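Local coordinates for EchA1_1 (Mycobacterium avium subsp. paratuberculosis, PDB 3R9T), which probably hydrates enoyl-CoA thioesters to (3S)-3-hydroxyacyl-CoA in fatty acid metabolism, as a member of the enoyl-CoA hydratase/isomerase (crotonase) family, at residues E170-A175 with W180-E185; A11-E14 with V19-I22. All coordinates share one frame; numbering follows the deposited sequence.

Contact 1 (E170-A175 with W180-E185); sequences EPLSAA and WGLINE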
loop_
_atom_site.group_PDB
_atom_site.type_symbol
_atom_site.label_atom_id
_atom_site.label_comp_id
_atom_site.label_asym_id
_atom_site.label_seq_id
_atom_site.Cartn_x
_atom_site.Cartn_y
_atom_site.Cartn_z
ATOM N N GLU B 170 -0.557 -16.302 -13.243
ATOM C CA GLU B 170 -0.137 -17.511 -12.548
ATOM C C GLU B 170 -0.645 -17.520 -11.118
ATOM O O GLU B 170 -0.830 -16.471 -10.523
ATOM C CB GLU B 170 1.383 -17.632 -12.576
ATOM C CG GLU B 170 1.903 -17.838 -13.993
ATOM C CD GLU B 170 3.407 -17.837 -14.128
ATOM O OE1 GLU B 170 4.115 -17.550 -13.137
ATOM O OE2 GLU B 170 3.881 -18.135 -15.251
ATOM N N PRO B 171 -0.870 -18.714 -10.562
ATOM C CA PRO B 171 -1.498 -18.815 -9.251
ATOM C C PRO B 171 -0.538 -18.545 -8.082
ATOM O O PRO B 171 0.689 -18.547 -8.234
ATOM C CB PRO B 171 -2.009 -20.256 -9.234
ATOM C CG PRO B 171 -1.030 -20.989 -10.083
ATOM C CD PRO B 171 -0.655 -20.033 -11.174
ATOM N N LEU B 172 -1.135 -18.360 -6.912
ATOM C CA LEU B 172 -0.451 -17.995 -5.676
ATOM C C LEU B 172 -0.928 -18.997 -4.619
ATOM O O LEU B 172 -2.137 -19.221 -4.508
ATOM C CB LEU B 172 -0.881 -16.562 -5.295
ATOM C CG LEU B 172 -0.169 -15.844 -4.149
ATOM C CD1 LEU B 172 1.243 -15.420 -4.540
ATOM C CD2 LEU B 172 -0.975 -14.636 -3.698
ATOM N N SER B 173 -0.014 -19.631 -3.874
ATOM C CA SER B 173 -0.432 -20.513 -2.772
ATOM C C SER B 173 -1.061 -19.739 -1.620
ATOM O O SER B 173 -0.870 -18.538 -1.474
ATOM C CB SER B 173 0.745 -21.317 -2.206
ATOM O OG SER B 173 1.722 -20.469 -1.624
ATOM N N ALA B 174 -1.780 -20.451 -0.770
ATOM C CA ALA B 174 -2.347 -19.840 0.432
ATOM C C ALA B 174 -1.239 -19.275 1.311
ATOM O O ALA B 174 -1.342 -18.163 1.813
ATOM C CB ALA B 174 -3.177 -20.844 1.202
ATOM N N ALA B 175 -0.156 -20.018 1.446
ATOM C CA ALA B 175 0.963 -19.557 2.231
ATOM C C ALA B 175 1.564 -18.259 1.680
ATOM O O ALA B 175 1.833 -17.337 2.435
ATOM C CB ALA B 175 2.011 -20.630 2.276
ATOM N N TRP B 180 2.305 -12.238 2.042
ATOM C CA TRP B 180 2.295 -10.904 1.443
ATOM C C TRP B 180 1.308 -9.999 2.177
ATOM O O TRP B 180 1.330 -8.776 2.021
ATOM C CB TRP B 180 2.027 -10.973 -0.067
ATOM C CG TRP B 180 3.223 -11.501 -0.851
ATOM C CD1 TRP B 180 3.276 -12.621 -1.651
ATOM C CD2 TRP B 180 4.539 -10.941 -0.864
ATOM N NE1 TRP B 180 4.543 -12.775 -2.161
ATOM C CE2 TRP B 180 5.338 -11.764 -1.683
ATOM C CE3 TRP B 180 5.124 -9.834 -0.243
ATOM C CZ2 TRP B 180 6.682 -11.502 -1.907
ATOM C CZ3 TRP B 180 6.459 -9.578 -0.464
ATOM C CH2 TRP B 180 7.222 -10.406 -1.295
ATOM N N GLY B 181 0.452 -10.601 2.996
ATOM C CA GLY B 181 -0.525 -9.835 3.793
ATOM C C GLY B 181 -1.867 -9.733 3.110
ATOM O O GLY B 181 -2.775 -9.002 3.523
ATOM N N LEU B 182 -2.013 -10.521 2.072
ATOM C CA LEU B 182 -3.264 -10.613 1.340
ATOM C C LEU B 182 -4.454 -11.422 1.923
ATOM O O LEU B 182 -5.639 -11.174 1.605
ATOM C CB LEU B 182 -2.939 -11.258 0.028
ATOM C CG LEU B 182 -4.147 -11.513 -0.866
ATOM C CD1 LEU B 182 -4.789 -10.153 -1.268
ATOM C CD2 LEU B 182 -3.775 -12.330 -2.094
ATOM N N ILE B 183 -4.134 -12.487 2.627
ATOM C CA ILE B 183 -5.111 -13.183 3.445
ATOM C C ILE B 183 -4.549 -13.088 4.844
ATOM O O ILE B 183 -3.363 -12.750 5.032
ATOM C CB ILE B 183 -5.359 -14.631 2.997
ATOM C CG1 ILE B 183 -4.118 -15.502 3.223
ATOM C CG2 ILE B 183 -5.841 -14.660 1.526
ATOM C CD1 ILE B 183 -4.402 -16.995 3.026
ATOM N N ASN B 184 -5.396 -13.391 5.821
ATOM C CA ASN B 184 -5.037 -13.260 7.232
ATOM C C ASN B 184 -4.425 -14.483 7.879
ATOM O O ASN B 184 -3.532 -14.345 8.740
ATOM C CB ASN B 184 -6.264 -12.844 8.015
ATOM C CG ASN B 184 -6.751 -11.466 7.617
ATOM O OD1 ASN B 184 -7.628 -11.337 6.765
ATOM N ND2 ASN B 184 -6.152 -10.425 8.199
ATOM N N GLU B 185 -4.908 -15.655 7.485
ATOM C CA GLU B 185 -4.487 -16.869 8.144
ATOM C C GLU B 185 -4.717 -18.114 7.290
ATOM O O GLU B 185 -5.599 -18.157 6.435
ATOM C CB GLU B 185 -5.157 -16.922 9.511
ATOM C CG GLU B 185 -6.445 -17.566 9.564
ATOM C CD GLU B 185 -6.853 -17.849 10.998
ATOM O OE1 GLU B 185 -8.057 -17.879 11.228
ATOM O OE2 GLU B 185 -5.996 -18.024 11.895
#
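Leu-172 and Leu-182 take the same shape: each holds CG anti to its backbone N (chi1 -171° and 177°). The two side chains reach toward each other and cross at a slant. They touch methyl to methyl, Leu-172 CD2 lying 4.0 Å from Leu-182 CD2. Ile-183 is built differently. Its CG1 sits between the backbone N and the carbonyl carbon (chi1 67°), and the extended chain beyond carries CD1 to the start of helix 174-180. There CD1 rests 3.5 Å from Ala-174 O. The same methyl lies 4.4 Å from Ala-174 CB, a looser apolar contact. The link between the segments is thus van der Waals packing.

Both ends of the short helix between them are capped. Ser-173 is the N-cap, its OG bonded to Ala-176 N. At the other end Gly-181 has positive phi and closes a Schellman motif. The chain then doubles back, so Ile-183 lies beside the start of the helix and Leu-182 beside strand 172-173. Ala-177 of the helix touches Leu-172, Leu-182 and Ile-183. Ile-183 also packs on Val-126 and Ala-128 of strand 125-129 and on Phe-134. Asn-184 binds Val-126 through OD1 and Lys-160 O of the second subunit through ND2.

The arrangement is a short helix capped at both ends, with apolar contacts between the residues that enter and leave it. In this crotonase-fold chain it connects the small sheet, through strand 172-173, to strand 185-187 at the edge of the main sheet.

Contact 2 (A11-E14 with V19-I22); sequences ALAE and VMVI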
loop_
_atom_site.group_PDB
_atom_site.type_symbol
_atom_site.label_atom_id
_atom_site.label_comp_id
_atom_site.label_asym_id
_atom_site.label_seq_id
_atom_site.Cartn_x
_atom_site.Cartn_y
_atom_site.Cartn_z
ATOM N N ALA B 11 -26.979 -19.976 -3.672
ATOM C CA ALA B 11 -26.288 -19.765 -2.410
ATOM C C ALA B 11 -27.249 -19.991 -1.257
ATOM O O ALA B 11 -28.421 -19.634 -1.347
ATOM C CB ALA B 11 -25.714 -18.356 -2.352
ATOM N N LEU B 12 -26.745 -20.588 -0.184
ATOM C CA LEU B 12 -27.509 -20.791 1.043
ATOM C C LEU B 12 -27.102 -19.728 2.053
ATOM O O LEU B 12 -25.991 -19.198 1.988
ATOM C CB LEU B 12 -27.229 -22.182 1.626
ATOM C CG LEU B 12 -27.448 -23.382 0.697
ATOM C CD1 LEU B 12 -26.857 -24.659 1.299
ATOM C CD2 LEU B 12 -28.930 -23.554 0.395
ATOM N N ALA B 13 -28.010 -19.397 2.964
ATOM C CA ALA B 13 -27.677 -18.550 4.100
ATOM C C ALA B 13 -28.166 -19.247 5.350
ATOM O O ALA B 13 -29.274 -19.792 5.370
ATOM C CB ALA B 13 -28.303 -17.176 3.970
ATOM N N GLU B 14 -27.313 -19.264 6.369
ATOM C CA GLU B 14 -27.630 -19.880 7.646
ATOM C C GLU B 14 -27.034 -19.012 8.752
ATOM O O GLU B 14 -26.134 -18.212 8.498
ATOM C CB GLU B 14 -27.116 -21.330 7.684
ATOM C CG GLU B 14 -25.628 -21.533 7.905
ATOM C CD GLU B 14 -25.285 -22.996 8.134
ATOM O OE1 GLU B 14 -25.678 -23.851 7.309
ATOM O OE2 GLU B 14 -24.626 -23.296 9.149
ATOM N N VAL B 19 -23.545 -14.660 13.592
ATOM C CA VAL B 19 -22.835 -14.668 12.311
ATOM C C VAL B 19 -23.746 -15.266 11.269
ATOM O O VAL B 19 -24.330 -16.330 11.481
ATOM C CB VAL B 19 -21.549 -15.540 12.341
ATOM C CG1 VAL B 19 -20.827 -15.508 10.980
ATOM C CG2 VAL B 19 -20.618 -15.084 13.443
ATOM N N MET B 20 -23.883 -14.586 10.144
ATOM C CA MET B 20 -24.538 -15.192 9.013
ATOM C C MET B 20 -23.481 -15.867 8.186
ATOM O O MET B 20 -22.496 -15.232 7.795
ATOM C CB MET B 20 -25.250 -14.160 8.166
ATOM C CG MET B 20 -25.883 -14.755 6.940
ATOM S SD MET B 20 -26.552 -13.512 5.838
ATOM C CE MET B 20 -28.133 -13.206 6.648
ATOM N N VAL B 21 -23.702 -17.142 7.901
ATOM C CA VAL B 21 -22.829 -17.893 7.020
ATOM C C VAL B 21 -23.520 -18.048 5.668
ATOM O O VAL B 21 -24.617 -18.625 5.572
ATOM C CB VAL B 21 -22.494 -19.276 7.607
ATOM C CG1 VAL B 21 -21.653 -20.099 6.636
ATOM C CG2 VAL B 21 -21.795 -19.129 8.949
ATOM N N ILE B 22 -22.868 -17.526 4.632
ATOM C CA ILE B 22 -23.346 -17.611 3.254
ATOM C C ILE B 22 -22.503 -18.630 2.496
ATOM O O ILE B 22 -21.283 -18.484 2.419
ATOM C CB ILE B 22 -23.200 -16.246 2.537
ATOM C CG1 ILE B 22 -23.969 -15.166 3.284
ATOM C CG2 ILE B 22 -23.689 -16.320 1.088
ATOM C CD1 ILE B 22 -23.873 -13.768 2.639
HETATM O O HOH W 1 -24.752 -21.265 4.475
#
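Two backbone hydrogen bonds join Glu-14 to Val-21, an antiparallel hydrogen-bonded pair. Glu-14 N donates to Val-21 O at 2.9 Å. Val-21 N returns a bond to Glu-14 O at 2.7 Å. Ala-13 and Ile-22 form the neighbouring non-hydrogen-bonded pair, with CA atoms 4.5 Å apart. The strand segments run at 162° to each other.

Weaker CA-H...O contacts fill in between. Ile-22 CA lies 3.3 Å from Leu-12 O, and Ala-13 CA lies 3.4 Å from Val-21 O. Val-21 O also accepts a bond from a water at 2.9 Å. That water reaches Leu-12 O only weakly, so it bridges the strands loosely.

Apolar contacts follow the two faces. On one face Glu-14 and Val-21 lie side by side and point the same way. Glu-14 CG sits between the backbone N and the carbonyl carbon (chi1 77°), which lays its methylene 3.9 Å from Val-21 CB. The carboxylate extends beyond, and its OE2 forms a salt bridge with Arg-16. Val-21 itself is buried against Leu-193 and Leu-197 of helix 192-204. On the other face Ala-13 CB stands 4.5 Å from Met-20 SD. Ala-11 CB and Ile-22 CG2 touch lightly there too. Helix 35-50 covers this face, with Ala-44 touching both Met-20 and Ile-22.

Together the strands make a beta hairpin. Strand 11-16 is the outermost strand of the main crotonase-fold sheet within the chain, and strand 19-24 joins it to the parallel strand 56-61.

How the contacts relate
The contacts lie toward opposite edges of the main sheet, their centres about 24 Å apart and their nearest atoms about 13 Å apart. Contact 2 holds its first two strands; contact 1 leads into its last, strand 185-187. They share no helix or strand. The touching residues of contact 1 are mostly buried, and both other subunits of the assembly lie within reach of contact 1. Contact 2 is mixed: residues 19-22 are buried between helices 35-50 and 192-204, while Leu-12, Ala-13 and Glu-14 are exposed, and no other chain of the assembly touches it. Their chemistry differs accordingly. Contact 1 rests on aliphatic packing around a helix, contact 2 on main-chain pairing with apolar contacts added.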